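Long-range contacts in CRISPR-associated endoribonuclease Cas2 (Thermococcus onnurineus, PDB 5G4D), which probably acts as a metal-dependent, single-strand-specific endoribonuclease and, as a homodimer joined to a Cas1 homodimer, serves the adaptation step of CRISPR immunity: residues M4-V9 with V63-L68; V14-R19 with L55-E60; K22-H27 with A50-L55. One frame throughout, in Å; residues are numbered along the deposited sequence.

Contact 1 (M4-V9 with V63-L68)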
loop_
_atom_site.group_PDB
_atom_site.type_symbol
_atom_site.label_atom_id
_atom_site.label_comp_id
_atom_site.label_asym_id
_atom_site.label_seq_id
_atom_site.Cartn_x
_atom_site.Cartn_y
_atom_site.Cartn_z
ATOM N N MET A 4 -16.927 4.930 1.519
ATOM C CA MET A 4 -15.870 4.053 2.008
ATOM C C MET A 4 -14.547 4.806 2.042
ATOM O O MET A 4 -14.457 5.980 1.676
ATOM C CB MET A 4 -15.781 2.760 1.180
ATOM C CG MET A 4 -15.672 2.879 -0.321
ATOM S SD MET A 4 -15.995 1.258 -1.091
ATOM C CE MET A 4 -15.584 1.614 -2.802
ATOM N N TYR A 5 -13.516 4.125 2.536
ATOM C CA TYR A 5 -12.161 4.653 2.596
ATOM C C TYR A 5 -11.262 3.721 1.794
ATOM O O TYR A 5 -11.353 2.502 1.942
ATOM C CB TYR A 5 -11.681 4.743 4.053
ATOM C CG TYR A 5 -10.484 5.626 4.248
ATOM C CD1 TYR A 5 -9.196 5.140 4.035
ATOM C CD2 TYR A 5 -10.628 6.950 4.658
ATOM C CE1 TYR A 5 -8.090 5.953 4.197
ATOM C CE2 TYR A 5 -9.528 7.768 4.828
ATOM C CZ TYR A 5 -8.259 7.268 4.591
ATOM O OH TYR A 5 -7.153 8.065 4.751
ATOM N N VAL A 6 -10.408 4.276 0.936
ATOM C CA VAL A 6 -9.583 3.428 0.079
ATOM C C VAL A 6 -8.103 3.664 0.345
ATOM O O VAL A 6 -7.667 4.760 0.714
ATOM C CB VAL A 6 -9.890 3.633 -1.424
ATOM C CG1 VAL A 6 -11.302 3.141 -1.749
ATOM C CG2 VAL A 6 -9.697 5.100 -1.823
ATOM N N VAL A 7 -7.325 2.602 0.167
ATOM C CA VAL A 7 -5.869 2.687 0.056
ATOM C C VAL A 7 -5.532 2.105 -1.299
ATOM O O VAL A 7 -5.909 0.963 -1.591
ATOM C CB VAL A 7 -5.129 1.916 1.166
ATOM C CG1 VAL A 7 -3.612 1.964 0.911
ATOM C CG2 VAL A 7 -5.483 2.444 2.551
ATOM N N ILE A 8 -4.839 2.879 -2.134
ATOM C CA ILE A 8 -4.515 2.449 -3.489
ATOM C C ILE A 8 -3.004 2.332 -3.623
ATOM O O ILE A 8 -2.271 3.283 -3.324
ATOM C CB ILE A 8 -5.070 3.414 -4.549
ATOM C CG1 ILE A 8 -6.591 3.491 -4.432
ATOM C CG2 ILE A 8 -4.650 2.947 -5.947
ATOM C CD1 ILE A 8 -7.237 4.229 -5.600
ATOM N N VAL A 9 -2.543 1.171 -4.075
ATOM C CA VAL A 9 -1.130 0.951 -4.380
ATOM C C VAL A 9 -1.039 0.547 -5.842
ATOM O O VAL A 9 -1.932 -0.132 -6.359
ATOM C CB VAL A 9 -0.503 -0.129 -3.469
ATOM C CG1 VAL A 9 -0.563 0.306 -2.023
ATOM C CG2 VAL A 9 -1.220 -1.464 -3.656
ATOM N N VAL A 63 -2.952 -2.305 -10.274
ATOM C CA VAL A 63 -3.441 -1.399 -9.245
ATOM C C VAL A 63 -4.266 -2.227 -8.273
ATOM O O VAL A 63 -5.125 -3.006 -8.697
ATOM C CB VAL A 63 -4.291 -0.255 -9.833
ATOM C CG1 VAL A 63 -4.685 0.714 -8.738
ATOM C CG2 VAL A 63 -3.563 0.460 -10.975
ATOM N N VAL A 64 -3.983 -2.094 -6.981
ATOM C CA VAL A 64 -4.766 -2.751 -5.936
ATOM C C VAL A 64 -5.469 -1.667 -5.137
ATOM O O VAL A 64 -4.823 -0.744 -4.625
ATOM C CB VAL A 64 -3.897 -3.633 -5.026
ATOM C CG1 VAL A 64 -4.741 -4.211 -3.882
ATOM C CG2 VAL A 64 -3.257 -4.752 -5.827
ATOM N N ILE A 65 -6.791 -1.763 -5.051
ATOM C CA ILE A 65 -7.610 -0.812 -4.310
ATOM C C ILE A 65 -8.179 -1.546 -3.100
ATOM O O ILE A 65 -9.147 -2.315 -3.219
ATOM C CB ILE A 65 -8.725 -0.220 -5.182
ATOM C CG1 ILE A 65 -8.116 0.386 -6.450
ATOM C CG2 ILE A 65 -9.525 0.808 -4.389
ATOM C CD1 ILE A 65 -9.158 0.883 -7.445
ATOM N N TYR A 66 -7.606 -1.284 -1.923
ATOM C CA TYR A 66 -8.179 -1.797 -0.681
ATOM C C TYR A 66 -9.392 -0.957 -0.314
ATOM O O TYR A 66 -9.315 0.275 -0.327
ATOM C CB TYR A 66 -7.145 -1.742 0.443
ATOM C CG TYR A 66 -5.948 -2.636 0.201
ATOM C CD1 TYR A 66 -6.009 -3.991 0.488
ATOM C CD2 TYR A 66 -4.756 -2.118 -0.313
ATOM C CE1 TYR A 66 -4.921 -4.815 0.270
ATOM C CE2 TYR A 66 -3.663 -2.933 -0.545
ATOM C CZ TYR A 66 -3.757 -4.285 -0.247
ATOM O OH TYR A 66 -2.676 -5.103 -0.470
ATOM N N LYS A 67 -10.517 -1.617 0.013
ATOM C CA LYS A 67 -11.775 -0.930 0.293
ATOM C C LYS A 67 -12.112 -1.147 1.762
ATOM O O LYS A 67 -12.359 -2.288 2.179
ATOM C CB LYS A 67 -12.897 -1.437 -0.606
ATOM C CG LYS A 67 -12.561 -1.386 -2.082
ATOM C CD LYS A 67 -13.560 -2.167 -2.913
ATOM C CE LYS A 67 -13.632 -1.567 -4.298
ATOM N NZ LYS A 67 -14.301 -2.415 -5.357
ATOM N N LEU A 68 -12.099 -0.051 2.532
ATOM C CA LEU A 68 -12.197 -0.098 3.986
ATOM C C LEU A 68 -13.397 0.707 4.466
ATOM O O LEU A 68 -13.934 1.547 3.744
ATOM C CB LEU A 68 -10.916 0.425 4.644
ATOM C CG LEU A 68 -9.626 -0.165 4.064
ATOM C CD1 LEU A 68 -8.411 0.570 4.592
ATOM C CD2 LEU A 68 -9.538 -1.651 4.380
#

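Contact 2 (V14-R19 with L55-E60). Unlike the reference sequence in segment 14-19: Arg-19 (reference Lys).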
loop_
_atom_site.group_PDB
_atom_site.type_symbol
_atom_site.label_atom_id
_atom_site.label_comp_id
_atom_site.label_asym_id
_atom_site.label_seq_id
_atom_site.Cartn_x
_atom_site.Cartn_y
_atom_site.Cartn_z
ATOM N N VAL A 14 7.107 2.432 -16.491
ATOM C CA VAL A 14 7.671 3.775 -16.421
ATOM C C VAL A 14 7.016 4.737 -17.412
ATOM O O VAL A 14 6.955 5.944 -17.155
ATOM C CB VAL A 14 9.198 3.712 -16.634
ATOM C CG1 VAL A 14 9.520 3.254 -18.037
ATOM C CG2 VAL A 14 9.800 5.061 -16.384
ATOM N N GLU A 15 6.537 4.242 -18.559
ATOM C CA GLU A 15 5.937 5.146 -19.542
ATOM C C GLU A 15 4.611 5.722 -19.079
ATOM O O GLU A 15 4.139 6.710 -19.659
ATOM C CB GLU A 15 5.696 4.443 -20.881
ATOM C CG GLU A 15 6.932 4.061 -21.647
ATOM C CD GLU A 15 7.457 2.697 -21.250
ATOM O OE1 GLU A 15 7.063 2.171 -20.180
ATOM O OE2 GLU A 15 8.276 2.141 -22.018
ATOM N N ARG A 16 3.994 5.122 -18.066
ATOM C CA ARG A 16 2.651 5.489 -17.667
ATOM C C ARG A 16 2.529 5.886 -16.207
ATOM O O ARG A 16 1.474 6.407 -15.817
ATOM C CB ARG A 16 1.690 4.323 -17.945
ATOM C CG ARG A 16 1.595 3.945 -19.418
ATOM C CD ARG A 16 0.652 2.784 -19.644
ATOM N NE ARG A 16 1.154 1.523 -19.104
ATOM C CZ ARG A 16 2.018 0.732 -19.733
ATOM N NH1 ARG A 16 2.481 1.073 -20.927
ATOM N NH2 ARG A 16 2.409 -0.408 -19.183
ATOM N N VAL A 17 3.562 5.667 -15.391
ATOM C CA VAL A 17 3.391 5.757 -13.944
ATOM C C VAL A 17 3.125 7.193 -13.515
ATOM O O VAL A 17 2.278 7.448 -12.646
ATOM C CB VAL A 17 4.604 5.151 -13.208
ATOM C CG1 VAL A 17 5.895 5.929 -13.495
ATOM C CG2 VAL A 17 4.321 5.084 -11.695
ATOM N N ASN A 18 3.798 8.158 -14.137
ATOM C CA ASN A 18 3.669 9.524 -13.660
ATOM C C ASN A 18 2.332 10.155 -14.049
ATOM O O ASN A 18 1.871 11.060 -13.348
ATOM C CB ASN A 18 4.883 10.343 -14.130
ATOM C CG ASN A 18 6.166 9.975 -13.354
ATOM O OD1 ASN A 18 6.206 10.067 -12.121
ATOM N ND2 ASN A 18 7.200 9.528 -14.069
ATOM N N ARG A 19 1.661 9.660 -15.095
ATOM C CA ARG A 19 0.289 10.097 -15.348
ATOM C C ARG A 19 -0.690 9.500 -14.338
ATOM O O ARG A 19 -1.678 10.151 -13.976
ATOM C CB ARG A 19 -0.137 9.727 -16.768
ATOM C CG ARG A 19 0.619 10.478 -17.868
ATOM C CD ARG A 19 -0.323 10.914 -18.980
ATOM N NE ARG A 19 -1.353 11.830 -18.488
ATOM C CZ ARG A 19 -1.225 13.154 -18.446
ATOM N NH1 ARG A 19 -0.105 13.728 -18.875
ATOM N NH2 ARG A 19 -2.217 13.906 -17.978
ATOM N N LEU A 55 -5.679 5.037 -18.012
ATOM C CA LEU A 55 -4.267 5.394 -17.990
ATOM C C LEU A 55 -3.329 4.195 -17.953
ATOM O O LEU A 55 -2.143 4.353 -18.257
ATOM C CB LEU A 55 -3.973 6.286 -16.775
ATOM C CG LEU A 55 -4.623 7.665 -16.784
ATOM C CD1 LEU A 55 -4.465 8.316 -15.432
ATOM C CD2 LEU A 55 -3.990 8.525 -17.858
ATOM N N ILE A 56 -3.802 3.014 -17.573
ATOM C CA ILE A 56 -2.919 1.874 -17.423
ATOM C C ILE A 56 -3.060 0.940 -18.617
ATOM O O ILE A 56 -4.025 0.995 -19.384
ATOM C CB ILE A 56 -3.173 1.115 -16.100
ATOM C CG1 ILE A 56 -4.547 0.431 -16.110
ATOM C CG2 ILE A 56 -3.039 2.068 -14.922
ATOM C CD1 ILE A 56 -4.771 -0.535 -14.951
ATOM N N ASP A 57 -2.050 0.089 -18.786
ATOM C CA ASP A 57 -2.080 -1.045 -19.700
ATOM C C ASP A 57 -2.412 -2.271 -18.861
ATOM O O ASP A 57 -1.590 -2.721 -18.057
ATOM C CB ASP A 57 -0.733 -1.190 -20.409
ATOM C CG ASP A 57 -0.686 -2.359 -21.388
ATOM O OD1 ASP A 57 -1.345 -3.397 -21.168
ATOM O OD2 ASP A 57 0.043 -2.231 -22.390
ATOM N N GLU A 58 -3.621 -2.813 -19.046
ATOM C CA GLU A 58 -4.091 -3.875 -18.169
ATOM C C GLU A 58 -3.346 -5.190 -18.358
ATOM O O GLU A 58 -3.478 -6.077 -17.513
ATOM C CB GLU A 58 -5.600 -4.065 -18.356
ATOM C CG GLU A 58 -6.407 -2.954 -17.698
ATOM C CD GLU A 58 -7.888 -2.996 -18.042
ATOM O OE1 GLU A 58 -8.571 -3.962 -17.636
ATOM O OE2 GLU A 58 -8.369 -2.054 -18.717
ATOM N N ASP A 59 -2.544 -5.333 -19.416
ATOM C CA ASP A 59 -1.694 -6.510 -19.559
ATOM C C ASP A 59 -0.373 -6.399 -18.804
ATOM O O ASP A 59 0.286 -7.424 -18.597
ATOM C CB ASP A 59 -1.396 -6.778 -21.041
ATOM C CG ASP A 59 -2.566 -7.400 -21.765
ATOM O OD1 ASP A 59 -3.146 -8.369 -21.229
ATOM O OD2 ASP A 59 -2.908 -6.916 -22.865
ATOM N N GLU A 60 0.025 -5.194 -18.394
ATOM C CA GLU A 60 1.317 -4.961 -17.756
ATOM C C GLU A 60 1.195 -4.455 -16.328
ATOM O O GLU A 60 1.905 -4.940 -15.436
ATOM C CB GLU A 60 2.133 -3.944 -18.568
ATOM C CG GLU A 60 2.456 -4.351 -19.987
ATOM C CD GLU A 60 3.836 -3.880 -20.408
ATOM O OE1 GLU A 60 4.155 -2.693 -20.175
ATOM O OE2 GLU A 60 4.594 -4.700 -20.968
HETATM O O HOH W 1 5.105 -0.345 -21.326
HETATM O O HOH W 2 -0.626 6.378 -18.086
#

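Contact 3 (K22-H27 with A50-L55)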
loop_
_atom_site.group_PDB
_atom_site.type_symbol
_atom_site.label_atom_id
_atom_site.label_comp_id
_atom_site.label_asym_id
_atom_site.label_seq_id
_atom_site.Cartn_x
_atom_site.Cartn_y
_atom_site.Cartn_z
ATOM N N LYS A 22 -0.236 11.663 -11.195
ATOM C CA LYS A 22 -0.860 12.980 -11.306
ATOM C C LYS A 22 -2.376 12.889 -11.198
ATOM O O LYS A 22 -3.012 13.751 -10.579
ATOM C CB LYS A 22 -0.450 13.655 -12.625
ATOM C CG LYS A 22 -0.810 15.136 -12.698
ATOM C CD LYS A 22 -0.075 15.839 -13.851
ATOM C CE LYS A 22 -0.523 15.315 -15.211
ATOM N NZ LYS A 22 -1.977 15.541 -15.472
ATOM N N PHE A 23 -2.973 11.839 -11.773
ATOM C CA PHE A 23 -4.421 11.653 -11.670
ATOM C C PHE A 23 -4.841 11.403 -10.227
ATOM O O PHE A 23 -5.819 11.986 -9.743
ATOM C CB PHE A 23 -4.871 10.497 -12.569
ATOM C CG PHE A 23 -6.321 10.100 -12.385
ATOM C CD1 PHE A 23 -7.340 10.861 -12.936
ATOM C CD2 PHE A 23 -6.658 8.953 -11.679
ATOM C CE1 PHE A 23 -8.674 10.496 -12.773
ATOM C CE2 PHE A 23 -7.986 8.580 -11.499
ATOM C CZ PHE A 23 -9.000 9.352 -12.057
ATOM N N LEU A 24 -4.130 10.519 -9.523
ATOM C CA LEU A 24 -4.560 10.189 -8.169
ATOM C C LEU A 24 -4.357 11.359 -7.212
ATOM O O LEU A 24 -5.103 11.490 -6.232
ATOM C CB LEU A 24 -3.835 8.934 -7.676
ATOM C CG LEU A 24 -4.326 7.627 -8.322
ATOM C CD1 LEU A 24 -3.486 6.460 -7.823
ATOM C CD2 LEU A 24 -5.807 7.348 -8.065
ATOM N N ARG A 25 -3.385 12.235 -7.487
ATOM C CA ARG A 25 -3.202 13.417 -6.647
ATOM C C ARG A 25 -4.418 14.328 -6.696
ATOM O O ARG A 25 -4.667 15.083 -5.750
ATOM C CB ARG A 25 -1.951 14.194 -7.065
ATOM C CG ARG A 25 -0.643 13.542 -6.679
ATOM C CD ARG A 25 0.542 14.457 -6.971
ATOM N NE ARG A 25 0.529 15.678 -6.166
ATOM C CZ ARG A 25 1.307 16.733 -6.399
ATOM N NH1 ARG A 25 2.152 16.722 -7.421
ATOM N NH2 ARG A 25 1.234 17.806 -5.618
ATOM N N ARG A 26 -5.191 14.268 -7.777
ATOM C CA ARG A 26 -6.415 15.051 -7.856
ATOM C C ARG A 26 -7.582 14.434 -7.091
ATOM O O ARG A 26 -8.666 15.028 -7.069
ATOM C CB ARG A 26 -6.813 15.242 -9.319
ATOM C CG ARG A 26 -5.766 15.939 -10.170
ATOM C CD ARG A 26 -6.161 15.900 -11.637
ATOM N NE ARG A 26 -6.006 17.202 -12.258
ATOM C CZ ARG A 26 -4.970 17.540 -13.019
ATOM N NH1 ARG A 26 -4.010 16.663 -13.259
ATOM N NH2 ARG A 26 -4.891 18.759 -13.549
ATOM N N HIS A 27 -7.404 13.275 -6.454
ATOM C CA HIS A 27 -8.547 12.587 -5.867
ATOM C C HIS A 27 -8.270 12.086 -4.457
ATOM O O HIS A 27 -9.201 11.962 -3.655
ATOM C CB HIS A 27 -8.971 11.421 -6.763
ATOM C CG HIS A 27 -9.502 11.853 -8.095
ATOM N ND1 HIS A 27 -10.833 12.143 -8.303
ATOM C CD2 HIS A 27 -8.880 12.065 -9.279
ATOM C CE1 HIS A 27 -11.012 12.501 -9.564
ATOM N NE2 HIS A 27 -9.843 12.466 -10.177
ATOM N N ALA A 50 -12.413 4.252 -13.226
ATOM C CA ALA A 50 -12.471 4.486 -14.669
ATOM C C ALA A 50 -11.293 5.328 -15.152
ATOM O O ALA A 50 -10.754 5.084 -16.240
ATOM C CB ALA A 50 -13.797 5.150 -15.045
ATOM N N GLY A 51 -10.886 6.332 -14.369
ATOM C CA GLY A 51 -9.711 7.106 -14.736
ATOM C C GLY A 51 -8.453 6.263 -14.784
ATOM O O GLY A 51 -7.632 6.400 -15.699
ATOM N N LEU A 52 -8.280 5.373 -13.801
ATOM C CA LEU A 52 -7.097 4.518 -13.771
ATOM C C LEU A 52 -7.081 3.553 -14.952
ATOM O O LEU A 52 -6.032 3.339 -15.572
ATOM C CB LEU A 52 -7.039 3.757 -12.441
ATOM C CG LEU A 52 -6.684 4.637 -11.244
ATOM C CD1 LEU A 52 -6.903 3.854 -9.963
ATOM C CD2 LEU A 52 -5.224 5.144 -11.323
ATOM N N LEU A 53 -8.239 2.974 -15.286
ATOM C CA LEU A 53 -8.308 2.051 -16.416
ATOM C C LEU A 53 -7.943 2.734 -17.728
ATOM O O LEU A 53 -7.364 2.101 -18.616
ATOM C CB LEU A 53 -9.708 1.440 -16.493
ATOM C CG LEU A 53 -10.023 0.470 -15.349
ATOM C CD1 LEU A 53 -11.514 0.148 -15.275
ATOM C CD2 LEU A 53 -9.206 -0.813 -15.498
ATOM N N ASP A 54 -8.240 4.028 -17.858
ATOM C CA ASP A 54 -7.868 4.752 -19.067
ATOM C C ASP A 54 -6.371 5.009 -19.148
ATOM O O ASP A 54 -5.842 5.170 -20.253
ATOM C CB ASP A 54 -8.633 6.073 -19.146
ATOM C CG ASP A 54 -10.051 5.890 -19.655
ATOM O OD1 ASP A 54 -10.233 5.127 -20.627
ATOM O OD2 ASP A 54 -10.982 6.493 -19.080
ATOM N N LEU A 55 -5.679 5.037 -18.012
ATOM C CA LEU A 55 -4.267 5.394 -17.990
ATOM C C LEU A 55 -3.329 4.195 -17.953
ATOM O O LEU A 55 -2.143 4.353 -18.257
ATOM C CB LEU A 55 -3.973 6.286 -16.775
ATOM C CG LEU A 55 -4.623 7.665 -16.784
ATOM C CD1 LEU A 55 -4.465 8.316 -15.432
ATOM C CD2 LEU A 55 -3.990 8.525 -17.858
#

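Contact 1 (M4-V9 with V63-L68)
Strands 4-9 and 63-68 pair antiparallel in the ferredoxin-like (beta-alpha-beta-beta-alpha-beta) sheet of Cas2, and the pairing opens with Tyr-5 opposite Leu-68. Tyr-5, Val-7 and Val-9 form hydrogen-bonded pairs with Leu-68, Tyr-66 and Val-64, six bonds in all. The shortest runs from Leu-68 N to Tyr-5 O at 2.7 Å. The longest joins Val-7 N to Tyr-66 O at 3.1 Å. At the non-hydrogen-bonded pair of Val-6, its CA makes a CA-H...O contact with Tyr-66 O, 3.2 Å away. Strand 63-68 is an edge within its own chain, but a strand of the second subunit pairs with its other side and carries the sheet across the dimer. Toward the helices, Ile-8 CG1 lies 4.0 Å from Ile-65 CG2, the two side chains side by side, and Val-6 CG1 reaches the same methyl. Phe-45 of helix 42-55 packs on Met-4, Ile-65 and Lys-67; the ammonium of Lys-67 forms a salt bridge with Glu-75 of the second subunit. The other face holds Val-7, whose CG2 meets Leu-68 CD1, and Tyr-66, whose hydroxyl is hydrogen-bonded to Glu-37 of the second subunit. With CG anti to its carbonyl carbon (chi1 -64°), the Tyr-66 ring starts beside its own N, and Val-7 O comes near the ring plane at its edge, 3.5 Å from Tyr-66 CD2.

Contact 2 (V14-R19 with L55-E60)
Arg-16 and Glu-60 form a salt bridge, with Arg-16 NH2 3.0 Å from Glu-60 OE1. The oxygen lies in the guanidinium plane and accepts through its anti lone pair, with 160° at the hydrogen, while the carboxylate is turned 58° from that plane. A water reinforces the pair: it accepts from Arg-16 NH1 at 3.0 Å and donates to Glu-60 OE1, with a weak further bond to Glu-15 OE1. Glu-60 OE1 is thus gripped by both the guanidinium and the water, which would tend to favour its charged form. On another part of the guanidinium, NE forms a salt bridge with Asp-61, which also accepts from the backbone N of Asp-57. The bend at chi3 (-69°) turns NE out of the line of the preceding chain. Asp-57 CB sits over the centre of one guanidinium face, 3.4 Å from Arg-16 CZ. The Asp-57 carboxylate is not bonded to Arg-16; its OD1 accepts from Asp-59 N at 2.9 Å. Nearer the backbone, Arg-16 CD rests 3.5 Å from Leu-55 O. A second water donates to Arg-16 O; its approach to Leu-55 O is unusually short and therefore less certain as a bond. Packing completes the contact: Leu-55 CD1 lies 3.6 Å from Arg-19 O, and its CD2 faces Arg-19 CB. Arg-19, a lysine in the reference sequence, thus meets Leu-55 through its backbone O and its CB. Arg-16 occupies the N-cap position of helix 17-25, and its side chain reaches across to the connection between helix 42-55 and strand 62-68, where Asp-57 forms an Asx turn.

Contact 3 (K22-H27 with A50-L55)
Phe-23 carries CG anti to its backbone N (chi1 172°), which starts the ring toward helix 42-55, where it meets Gly-51; chi2 of 77° sets the turn of the ring plane. Leu-52 has CG anti to its carbonyl carbon (chi1 -72°), beside the backbone N. The ring tip, Phe-23 CZ, comes to 3.6 Å from Gly-51 CA, while Gly-51 C lies over one ring face. The ring settles directly against the helix backbone at Gly-51, which has no side chain in the way. At the base of the same side chain, Leu-55 CD1 touches Phe-23 CB at 3.6 Å. The CD2 branch of Leu-52 meets two residues: Leu-52 CD2 is 4.1 Å from Phe-23 CD2 and 4.0 Å from Leu-24 CD2, and the Leu-24 and Leu-52 side chains cross at about a right angle. No hydrogen bond joins the two segments, and carbon contacts carry the packing. Within segment 22-27, His-27 CD2 lies over a Phe-23 face, offset toward the rim, and His-27 ND1 is hydrogen-bonded to Glu-44 of helix 42-55. The contact thus packs the two helices of the ferredoxin-like fold against each other: Leu-24 continues onto Ile-8 and Tyr-10 of strand 4-11 and Phe-36 of strand 35-40, whereas Leu-52 reaches Leu-77 of the second subunit.

From the N terminus the chain runs along strand 4-11 into helix 17-25, runs through strands 29-32 and 35-40, and returns through helix 42-55 to strand 62-68. Contact 1 closes the longest loop, bringing the first strand beside 62-68. Nested inside it, contact 2 joins the start of helix 17-25 to the connection after helix 42-55; inside that again, contact 3 packs the two helices. Contacts 2 and 3 share Leu-55. Val-63 touches Leu-52, and Ile-8 touches Leu-24, so the helix pair rests on the strand pair; Val-63 also meets Ile-56. All three contacts reach the second subunit.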